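Local coordinates for CBS domain-containing protein CBSX1, chloroplastic (Arabidopsis thaliana, PDB 4GQW) that is a chloroplast CBS-pair protein that probably regulates thioredoxins, at residues L17-P22 / G40-D45; V51-D56 / P93-V98; Y116-V121 / I131-N136; P22-D27 / K85-L90. All coordinates share one frame; numbering follows the deposited sequence.

Contacts 1, 2 and 4 gather round the sheet that holds strands 40-44 and 50-55, while contact 3 forms the hairpin of the other CBS repeat. Contacts 1 and 3 are partly buried, each with five buried residues: contact 1 joins a loop to an edge strand through two backbone bonds and apolar packing, contact 3 adds arginines that reach the second subunit. Contacts 2 and 4 are surface contacts, with more exposed residues, and link segments far apart in sequence, the first by a leucine-proline touch without hydrogen bonds, the second by two backbone bonds. Pro22 belongs to contacts 1 and 4; contacts 3 and 4 lie about 23 Å apart, centre to centre.

Contact 1. Residues L17-P22 / G40-D45; sequences LHVVKP and GFPVID
Val20 lays CG2 over one face of the Phe41 ring where, in the first CBS domain, the loop entering helix 26-35 runs beside edge strand 40-44. The methyl is 4.0 Å from the ring centroid and 19° off the ring normal, a CH-pi contact displaced toward the rim. Near the plane of the same ring, at its edge, lies His18 O, 3.4 Å from Phe41 CD1. Ala29, Leu32 and Leu33 of helix 26-35 also pack on this phenylalanine, which therefore ties loop, strand and helix together. An alanine in place of Phe41 would probably leave Val20 CG2 without its aromatic face and open a gap beneath helix 26-35.

Val19 turns the other way. Its CG1 stands anti to the carbonyl carbon (chi1 -62°) and meets Pro42 CG at 3.7 Å, while CG2 touches Ile44 CD1 at 3.8 Å; both pairs of side chains cross at about a right angle. Farther along, Pro22 CD packs on Val43 CG1.

Between these layers Val20 uses both backbone polar groups. Its N donates to Pro42 O over 3.3 Å, and its O accepts from Ile44 N, giving a single bridge between Val20 and Val43. The extended Lys21 chain leads away to a salt bridge with Glu46. Val20 O also receives a CA-H...O contact from Val43 CA at 3.1 Å.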
# COMPACT_ATOMS: atom_id res chain seq x y z
N LEU A 17 -13.00 8.26 3.38
CA LEU A 17 -12.86 6.87 2.95
C LEU A 17 -13.27 6.71 1.50
O LEU A 17 -14.10 7.46 0.98
CB LEU A 17 -13.70 5.94 3.83
CG LEU A 17 -13.22 5.67 5.26
CD1 LEU A 17 -14.16 4.70 5.93
CD2 LEU A 17 -11.81 5.14 5.25
N HIS A 18 -12.69 5.71 0.85
CA HIS A 18 -13.07 5.35 -0.51
C HIS A 18 -13.57 3.92 -0.52
O HIS A 18 -12.78 2.98 -0.58
CB HIS A 18 -11.88 5.50 -1.46
CG HIS A 18 -11.32 6.89 -1.49
ND1 HIS A 18 -10.15 7.24 -0.85
CD2 HIS A 18 -11.77 8.02 -2.09
CE1 HIS A 18 -9.90 8.52 -1.05
NE2 HIS A 18 -10.87 9.02 -1.80
N VAL A 19 -14.88 3.75 -0.45
CA VAL A 19 -15.47 2.43 -0.33
C VAL A 19 -16.02 1.91 -1.65
O VAL A 19 -15.89 2.55 -2.69
CB VAL A 19 -16.61 2.41 0.70
CG1 VAL A 19 -16.07 2.77 2.08
CG2 VAL A 19 -17.72 3.36 0.29
N VAL A 20 -16.63 0.73 -1.59
CA VAL A 20 -17.16 0.07 -2.77
C VAL A 20 -18.29 -0.85 -2.32
O VAL A 20 -18.27 -1.35 -1.20
CB VAL A 20 -16.04 -0.69 -3.52
CG1 VAL A 20 -16.46 -2.10 -3.88
CG2 VAL A 20 -15.61 0.08 -4.76
N LYS A 21 -19.29 -1.06 -3.17
CA LYS A 21 -20.41 -1.92 -2.83
C LYS A 21 -20.28 -3.25 -3.57
O LYS A 21 -19.53 -3.34 -4.53
CB LYS A 21 -21.73 -1.22 -3.16
CG LYS A 21 -21.77 0.18 -2.60
CD LYS A 21 -23.16 0.79 -2.61
CE LYS A 21 -23.10 2.20 -2.03
NZ LYS A 21 -24.43 2.83 -1.90
N PRO A 22 -20.99 -4.30 -3.12
CA PRO A 22 -20.90 -5.57 -3.84
C PRO A 22 -21.46 -5.47 -5.26
O PRO A 22 -21.19 -6.34 -6.08
CB PRO A 22 -21.79 -6.51 -3.01
CG PRO A 22 -21.85 -5.89 -1.67
CD PRO A 22 -21.80 -4.41 -1.89
N GLY A 40 -6.84 -1.23 -2.18
CA GLY A 40 -8.10 -1.90 -1.89
C GLY A 40 -9.08 -1.03 -1.13
O GLY A 40 -8.74 0.07 -0.69
N PHE A 41 -10.30 -1.53 -0.97
CA PHE A 41 -11.32 -0.84 -0.19
C PHE A 41 -12.09 -1.81 0.69
O PHE A 41 -12.07 -3.02 0.47
CB PHE A 41 -12.34 -0.13 -1.07
CG PHE A 41 -11.98 -0.07 -2.52
CD1 PHE A 41 -11.45 1.09 -3.05
CD2 PHE A 41 -12.22 -1.15 -3.35
CE1 PHE A 41 -11.14 1.16 -4.38
CE2 PHE A 41 -11.90 -1.08 -4.68
CZ PHE A 41 -11.36 0.07 -5.20
N PRO A 42 -12.77 -1.26 1.71
CA PRO A 42 -13.81 -2.01 2.41
C PRO A 42 -15.08 -2.02 1.58
O PRO A 42 -15.34 -1.08 0.83
CB PRO A 42 -14.02 -1.19 3.68
CG PRO A 42 -13.66 0.19 3.29
CD PRO A 42 -12.51 0.04 2.35
N VAL A 43 -15.85 -3.09 1.70
CA VAL A 43 -17.09 -3.22 0.97
C VAL A 43 -18.28 -3.12 1.91
O VAL A 43 -18.38 -3.88 2.89
CB VAL A 43 -17.16 -4.56 0.21
CG1 VAL A 43 -18.31 -4.54 -0.78
CG2 VAL A 43 -15.85 -4.81 -0.50
N ILE A 44 -19.16 -2.17 1.62
CA ILE A 44 -20.35 -1.93 2.43
C ILE A 44 -21.61 -2.20 1.62
O ILE A 44 -21.58 -2.25 0.40
CB ILE A 44 -20.43 -0.47 2.88
CG1 ILE A 44 -20.52 0.44 1.65
CG2 ILE A 44 -19.23 -0.12 3.74
CD1 ILE A 44 -20.73 1.89 1.98
N ASP A 45 -22.72 -2.36 2.33
CA ASP A 45 -24.01 -2.44 1.67
C ASP A 45 -24.64 -1.06 1.55
O ASP A 45 -23.95 -0.05 1.66
CB ASP A 45 -24.95 -3.43 2.39
CG ASP A 45 -25.24 -3.04 3.83
OD1 ASP A 45 -25.92 -3.83 4.52
OD2 ASP A 45 -24.81 -1.96 4.28

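Contact 2. Residues V51-D56 / P93-V98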
# COMPACT_ATOMS: atom_id res chain seq x y z
N VAL A 51 -19.49 -5.20 4.73
CA VAL A 51 -19.88 -6.51 4.24
C VAL A 51 -18.67 -7.29 3.72
O VAL A 51 -18.75 -8.50 3.50
CB VAL A 51 -20.99 -6.41 3.16
CG1 VAL A 51 -20.41 -6.01 1.82
CG2 VAL A 51 -21.73 -7.73 3.05
N GLY A 52 -17.54 -6.61 3.56
CA GLY A 52 -16.33 -7.31 3.17
C GLY A 52 -15.11 -6.43 2.98
O GLY A 52 -15.09 -5.27 3.38
N LEU A 53 -14.07 -7.02 2.39
CA LEU A 53 -12.88 -6.29 1.98
C LEU A 53 -12.50 -6.76 0.59
O LEU A 53 -12.67 -7.93 0.26
CB LEU A 53 -11.71 -6.58 2.92
CG LEU A 53 -11.63 -5.93 4.31
CD1 LEU A 53 -10.21 -6.09 4.84
CD2 LEU A 53 -12.02 -4.47 4.27
N VAL A 54 -11.99 -5.85 -0.23
CA VAL A 54 -11.54 -6.23 -1.55
C VAL A 54 -10.25 -5.51 -1.93
O VAL A 54 -10.10 -4.32 -1.68
CB VAL A 54 -12.64 -6.04 -2.62
CG1 VAL A 54 -13.00 -4.57 -2.78
CG2 VAL A 54 -12.20 -6.63 -3.95
N SER A 55 -9.32 -6.25 -2.52
CA SER A 55 -8.04 -5.68 -2.91
C SER A 55 -7.77 -5.88 -4.39
O SER A 55 -8.55 -6.52 -5.10
CB SER A 55 -6.91 -6.30 -2.09
OG SER A 55 -7.08 -6.02 -0.71
N ASP A 56 -6.65 -5.34 -4.85
CA ASP A 56 -6.26 -5.43 -6.26
C ASP A 56 -6.05 -6.86 -6.73
O ASP A 56 -6.43 -7.21 -7.85
CB ASP A 56 -5.02 -4.58 -6.53
CG ASP A 56 -3.90 -4.84 -5.53
OD1 ASP A 56 -3.86 -5.94 -4.95
OD2 ASP A 56 -3.07 -3.94 -5.33
N PRO A 93 -15.08 -11.59 2.51
CA PRO A 93 -16.20 -11.24 3.37
C PRO A 93 -15.83 -11.25 4.85
O PRO A 93 -14.95 -12.01 5.26
CB PRO A 93 -17.23 -12.35 3.08
CG PRO A 93 -16.74 -13.01 1.81
CD PRO A 93 -15.25 -12.91 1.90
N ALA A 94 -16.50 -10.39 5.62
CA ALA A 94 -16.37 -10.35 7.07
C ALA A 94 -14.93 -10.38 7.57
O ALA A 94 -14.48 -11.39 8.11
CB ALA A 94 -17.17 -11.47 7.70
N PRO A 95 -14.21 -9.27 7.41
CA PRO A 95 -12.83 -9.16 7.90
C PRO A 95 -12.80 -8.97 9.41
O PRO A 95 -13.84 -8.94 10.05
CB PRO A 95 -12.34 -7.88 7.22
CG PRO A 95 -13.56 -7.05 7.10
CD PRO A 95 -14.66 -8.02 6.77
N LEU A 96 -11.59 -8.83 9.95
CA LEU A 96 -11.40 -8.55 11.37
C LEU A 96 -11.60 -7.07 11.64
O LEU A 96 -11.11 -6.23 10.89
CB LEU A 96 -10.01 -8.98 11.80
CG LEU A 96 -9.69 -10.39 11.29
CD1 LEU A 96 -8.25 -10.73 11.59
CD2 LEU A 96 -10.63 -11.38 11.91
N VAL A 97 -12.32 -6.76 12.71
CA VAL A 97 -12.85 -5.41 12.90
C VAL A 97 -12.53 -4.83 14.27
O VAL A 97 -12.43 -5.56 15.26
CB VAL A 97 -14.39 -5.42 12.71
CG1 VAL A 97 -14.94 -4.02 12.74
CG2 VAL A 97 -14.77 -6.09 11.40
N VAL A 98 -12.35 -3.51 14.32
CA VAL A 98 -12.25 -2.79 15.59
C VAL A 98 -13.34 -1.71 15.70
O VAL A 98 -14.04 -1.42 14.72
CB VAL A 98 -10.87 -2.13 15.76
CG1 VAL A 98 -9.77 -3.15 15.51
CG2 VAL A 98 -10.73 -0.96 14.80
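Leu53 meets Pro95 where strand 50-55 of the first CBS domain passes the segment that leads into strand 98-99 of the second, so the contact spans the two repeats of the CBS pair. Apolar contact dominates. Leu53 CG lies 3.6 Å from Pro95 CG, and CD1 comes within 3.7 Å of Pro95 CB. The leucine carries CG anti to its carbonyl carbon (chi1 -77°), which brings the branch point, rather than one methyl alone, against the proline ring. CD2 is a little farther away, 4.1 Å from Pro95 CG. The two side chains meet at a slant, and Pro95 also packs on Leu50 and on Pro120 of strand 118-122, while Leu53 packs on Pro42 of strand 40-44.

Backbone proximity is the second element. Gly52 CA approaches Pro93 CA to 3.9 Å, and Pro95 CD stands 4.0 Å from Gly52 CA. A CB on Gly52 would point toward Pro93, so the missing side chain lets the two backbones come this close. Val51 and Gly52 both face Val43 on the neighbouring strand, a classic beta bulge.

Polar bonding is absent between 51-56 and 93-98. The backbone link is made just before the second segment, where Leu53 bonds to Thr92, and Val98 is backbone-bonded to Pro120 of strand 118-122. Just past the strand, at the start of helix 56-59, Asp56 forms a salt bridge with Arg117 of the second subunit. Back at the bulge, Val51 O lies 3.7 Å from Pro93 CA.

Contact 3. Residues Y116-V121 / I131-N136; sequences YRRLPV and IITRGN
Strands 118-121 and 131-133 run antiparallel as the beta hairpin of the second CBS domain, with Leu119 and Ile132 as the hydrogen-bonded pair. Leu119 N gives an N-H to Ile132 O over 2.9 Å at a nearly straight 168°, and the return bond runs from Ile132 N to Leu119 O.

On the face of Leu119 and Ile132, Ile132 CG2 touches Leu119 CB and Val121 CG2, each at 3.7 Å, while Leu104 and Leu111 of helix 104-113 pack on Ile132. On the face of Arg118 and Thr133, the aliphatic Arg118 CG comes 4.1 Å from Thr133 CG2. Thr133 is also the N-cap of helix 134-142: its OG1 accepts from Asn136 N.

Where the strand passes into that helix, Arg134 N donates to Arg117 O. The Arg134 side chain starts with CG anti to the backbone N (chi1 -174°) and bends at chi3, which brings its guanidinium under Arg117. Arg117 CG sits over the centre of that plane, 3.7 Å from Arg134 CZ, and the two guanidinium planes are 60° apart. The nearby like charges are probably eased by Asp56 of the second subunit, which forms a salt bridge with Arg117 and a long, weak ion pair with Arg134. A leucine in place of Arg134 would probably leave Arg117 CG without its flat support and that Asp56 with one positive partner fewer. Arg134 NH2 also makes a weak bond to Tyr116 O at 3.0 Å.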
# COMPACT_ATOMS: atom_id res chain seq x y z
N TYR A 116 -1.46 -7.77 8.91
CA TYR A 116 -2.51 -6.83 8.55
C TYR A 116 -2.02 -5.39 8.65
O TYR A 116 -1.46 -4.99 9.67
CB TYR A 116 -3.76 -7.02 9.42
CG TYR A 116 -4.37 -8.39 9.34
CD1 TYR A 116 -5.22 -8.74 8.30
CD2 TYR A 116 -4.10 -9.35 10.30
CE1 TYR A 116 -5.78 -10.00 8.23
CE2 TYR A 116 -4.65 -10.61 10.23
CZ TYR A 116 -5.49 -10.93 9.20
OH TYR A 116 -6.04 -12.19 9.13
N ARG A 117 -2.23 -4.62 7.60
CA ARG A 117 -1.91 -3.20 7.62
C ARG A 117 -3.15 -2.36 7.86
O ARG A 117 -3.06 -1.22 8.31
CB ARG A 117 -1.25 -2.76 6.31
CG ARG A 117 0.21 -3.14 6.19
CD ARG A 117 0.84 -2.38 5.03
NE ARG A 117 2.28 -2.62 4.94
CZ ARG A 117 2.87 -3.27 3.95
NH1 ARG A 117 2.14 -3.74 2.94
NH2 ARG A 117 4.18 -3.45 3.95
N ARG A 118 -4.32 -2.92 7.55
CA ARG A 118 -5.56 -2.17 7.65
C ARG A 118 -6.64 -2.90 8.43
O ARG A 118 -6.92 -4.07 8.18
CB ARG A 118 -6.10 -1.85 6.25
CG ARG A 118 -5.08 -1.24 5.31
CD ARG A 118 -5.72 -0.83 4.00
NE ARG A 118 -5.15 -1.54 2.86
CZ ARG A 118 -5.86 -2.04 1.85
NH1 ARG A 118 -7.18 -1.92 1.85
NH2 ARG A 118 -5.26 -2.68 0.86
N LEU A 119 -7.24 -2.20 9.38
CA LEU A 119 -8.37 -2.74 10.14
C LEU A 119 -9.57 -1.81 10.03
O LEU A 119 -9.48 -0.63 10.35
CB LEU A 119 -7.99 -2.91 11.61
CG LEU A 119 -7.00 -4.02 11.96
CD1 LEU A 119 -6.80 -4.05 13.47
CD2 LEU A 119 -7.52 -5.36 11.47
N PRO A 120 -10.71 -2.35 9.57
CA PRO A 120 -11.95 -1.58 9.49
C PRO A 120 -12.50 -1.20 10.87
O PRO A 120 -12.44 -2.00 11.82
CB PRO A 120 -12.91 -2.53 8.77
CG PRO A 120 -12.34 -3.89 8.99
CD PRO A 120 -10.86 -3.70 9.00
N VAL A 121 -13.03 0.01 10.97
CA VAL A 121 -13.57 0.53 12.22
C VAL A 121 -15.06 0.74 12.09
O VAL A 121 -15.52 1.54 11.26
CB VAL A 121 -12.92 1.87 12.60
CG1 VAL A 121 -13.35 2.27 14.00
CG2 VAL A 121 -11.41 1.77 12.52
N ILE A 131 -11.33 3.58 9.10
CA ILE A 131 -10.29 2.58 8.88
C ILE A 131 -9.01 2.97 9.62
O ILE A 131 -8.49 4.07 9.42
CB ILE A 131 -9.93 2.42 7.39
CG1 ILE A 131 -11.07 1.75 6.62
CG2 ILE A 131 -8.67 1.61 7.23
CD1 ILE A 131 -10.75 1.52 5.17
N ILE A 132 -8.51 2.08 10.46
CA ILE A 132 -7.24 2.31 11.15
C ILE A 132 -6.11 1.54 10.47
O ILE A 132 -6.19 0.32 10.30
CB ILE A 132 -7.33 1.95 12.66
CG1 ILE A 132 -5.95 2.08 13.32
CG2 ILE A 132 -7.91 0.56 12.86
CD1 ILE A 132 -5.64 3.49 13.76
N THR A 133 -5.06 2.25 10.07
CA THR A 133 -3.95 1.62 9.37
C THR A 133 -2.68 1.61 10.21
O THR A 133 -2.61 2.24 11.26
CB THR A 133 -3.66 2.30 8.02
OG1 THR A 133 -3.18 3.63 8.24
CG2 THR A 133 -4.92 2.36 7.17
N ARG A 134 -1.68 0.90 9.72
CA ARG A 134 -0.38 0.84 10.38
C ARG A 134 0.25 2.23 10.38
O ARG A 134 0.88 2.65 11.36
CB ARG A 134 0.52 -0.14 9.65
CG ARG A 134 1.84 -0.38 10.33
CD ARG A 134 2.57 -1.52 9.66
NE ARG A 134 1.87 -2.79 9.84
CZ ARG A 134 2.18 -3.90 9.18
NH1 ARG A 134 3.17 -3.90 8.30
NH2 ARG A 134 1.49 -5.01 9.40
N GLY A 135 0.07 2.94 9.27
CA GLY A 135 0.56 4.29 9.14
C GLY A 135 -0.11 5.22 10.12
O GLY A 135 0.50 6.16 10.61
N ASN A 136 -1.39 4.96 10.40
CA ASN A 136 -2.11 5.74 11.40
C ASN A 136 -1.51 5.54 12.78
O ASN A 136 -1.44 6.48 13.57
CB ASN A 136 -3.59 5.35 11.42
CG ASN A 136 -4.29 5.67 10.12
OD1 ASN A 136 -5.24 5.00 9.73
ND2 ASN A 136 -3.82 6.71 9.44

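Contact 4. Residues P22-D27 / K85-L90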
# COMPACT_ATOMS: atom_id res chain seq x y z
N PRO A 22 -20.99 -4.30 -3.12
CA PRO A 22 -20.90 -5.57 -3.84
C PRO A 22 -21.46 -5.47 -5.26
O PRO A 22 -21.19 -6.34 -6.08
CB PRO A 22 -21.79 -6.51 -3.01
CG PRO A 22 -21.85 -5.89 -1.67
CD PRO A 22 -21.80 -4.41 -1.89
N THR A 23 -22.22 -4.42 -5.53
CA THR A 23 -22.82 -4.23 -6.84
C THR A 23 -21.80 -3.61 -7.78
O THR A 23 -21.96 -3.62 -9.00
CB THR A 23 -24.05 -3.32 -6.76
OG1 THR A 23 -23.63 -1.99 -6.39
CG2 THR A 23 -25.02 -3.85 -5.73
N THR A 24 -20.74 -3.05 -7.19
CA THR A 24 -19.69 -2.39 -7.96
C THR A 24 -19.00 -3.39 -8.89
O THR A 24 -18.74 -4.53 -8.51
CB THR A 24 -18.64 -1.75 -7.02
OG1 THR A 24 -19.31 -0.97 -6.02
CG2 THR A 24 -17.68 -0.87 -7.79
N THR A 25 -18.74 -2.95 -10.11
CA THR A 25 -18.04 -3.78 -11.08
C THR A 25 -16.54 -3.69 -10.85
O THR A 25 -16.05 -2.72 -10.28
CB THR A 25 -18.34 -3.36 -12.54
OG1 THR A 25 -17.55 -2.22 -12.88
CG2 THR A 25 -19.82 -3.03 -12.70
N VAL A 26 -15.82 -4.71 -11.31
CA VAL A 26 -14.37 -4.77 -11.17
C VAL A 26 -13.73 -3.58 -11.87
O VAL A 26 -12.72 -3.04 -11.41
CB VAL A 26 -13.82 -6.08 -11.75
CG1 VAL A 26 -12.31 -6.14 -11.60
CG2 VAL A 26 -14.47 -7.27 -11.07
N ASP A 27 -14.34 -3.16 -12.97
CA ASP A 27 -13.87 -2.03 -13.75
C ASP A 27 -13.77 -0.76 -12.91
O ASP A 27 -12.67 -0.23 -12.71
CB ASP A 27 -14.82 -1.78 -14.92
CG ASP A 27 -14.11 -1.76 -16.25
OD1 ASP A 27 -14.49 -2.54 -17.14
OD2 ASP A 27 -13.18 -0.94 -16.41
N LYS A 85 -17.81 -10.12 -13.87
CA LYS A 85 -18.08 -10.41 -12.47
C LYS A 85 -17.96 -9.17 -11.59
O LYS A 85 -17.45 -8.14 -12.03
CB LYS A 85 -17.17 -11.53 -11.96
CG LYS A 85 -17.88 -12.84 -11.77
CD LYS A 85 -16.93 -13.98 -11.51
CE LYS A 85 -17.69 -15.28 -11.31
NZ LYS A 85 -16.79 -16.46 -11.34
N LEU A 86 -18.44 -9.27 -10.36
CA LEU A 86 -18.52 -8.10 -9.49
C LEU A 86 -17.74 -8.25 -8.19
O LEU A 86 -17.24 -9.32 -7.87
CB LEU A 86 -19.98 -7.76 -9.19
CG LEU A 86 -20.89 -7.63 -10.42
CD1 LEU A 86 -22.33 -7.53 -9.98
CD2 LEU A 86 -20.50 -6.42 -11.25
N VAL A 87 -17.66 -7.15 -7.44
CA VAL A 87 -16.91 -7.11 -6.18
C VAL A 87 -17.42 -8.15 -5.19
O VAL A 87 -16.64 -8.81 -4.51
CB VAL A 87 -16.96 -5.71 -5.54
CG1 VAL A 87 -16.60 -5.76 -4.06
CG2 VAL A 87 -16.03 -4.76 -6.28
N GLY A 88 -18.74 -8.32 -5.15
CA GLY A 88 -19.36 -9.26 -4.24
C GLY A 88 -18.89 -10.69 -4.39
O GLY A 88 -18.96 -11.48 -3.45
N ASP A 89 -18.41 -11.04 -5.59
CA ASP A 89 -17.96 -12.40 -5.85
C ASP A 89 -16.45 -12.54 -5.67
O ASP A 89 -15.92 -13.64 -5.68
CB ASP A 89 -18.36 -12.83 -7.26
CG ASP A 89 -19.85 -12.73 -7.49
OD1 ASP A 89 -20.58 -13.64 -7.06
OD2 ASP A 89 -20.28 -11.73 -8.10
N LEU A 90 -15.77 -11.41 -5.50
CA LEU A 90 -14.32 -11.42 -5.38
C LEU A 90 -13.84 -10.97 -4.00
O LEU A 90 -12.73 -11.30 -3.59
CB LEU A 90 -13.69 -10.54 -6.46
CG LEU A 90 -13.91 -10.99 -7.91
CD1 LEU A 90 -13.29 -10.00 -8.87
CD2 LEU A 90 -13.34 -12.38 -8.13
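The turn leading into helix 26-35 of the first CBS domain is bonded here to the start of the short, weakly bonded helix about 87-90, which leads into strand 92-93, the outer strand of the sheet that also holds strands 40-44 and 50-55. Thr24 O takes Val87 N over 3.0 Å in a nearly straight bond of 170°. Pro22 O takes Gly88 N at 3.3 Å, with the N-H arriving in the carbonyl plane on a lone pair. Leu86 CB lies close to both acceptors, 3.5 Å from Thr24 O, and Leu86 CD2 reaches along the turn to Thr25 CG2 at 3.7 Å.

Val26 CG2, anti to the carbonyl carbon, is the hub of the inner side: it stands 3.2 Å from Lys85 O and 3.7 Å from Leu90 CD1, its side chain crossing that of Leu90 at about a right angle. Val87 CG2 approaches Thr24 CB, while the same valine packs on Val43, Val54 and Leu59. Thr24 OG1 is hydrogen-bonded to Lys21 O. With two carbonyls of the turn taking successive amides at the first turn of a helix, where N-H groups lack acceptors within the helix, the contact is likely to supply those acceptors from the loop and so pin the helix start against the first domain.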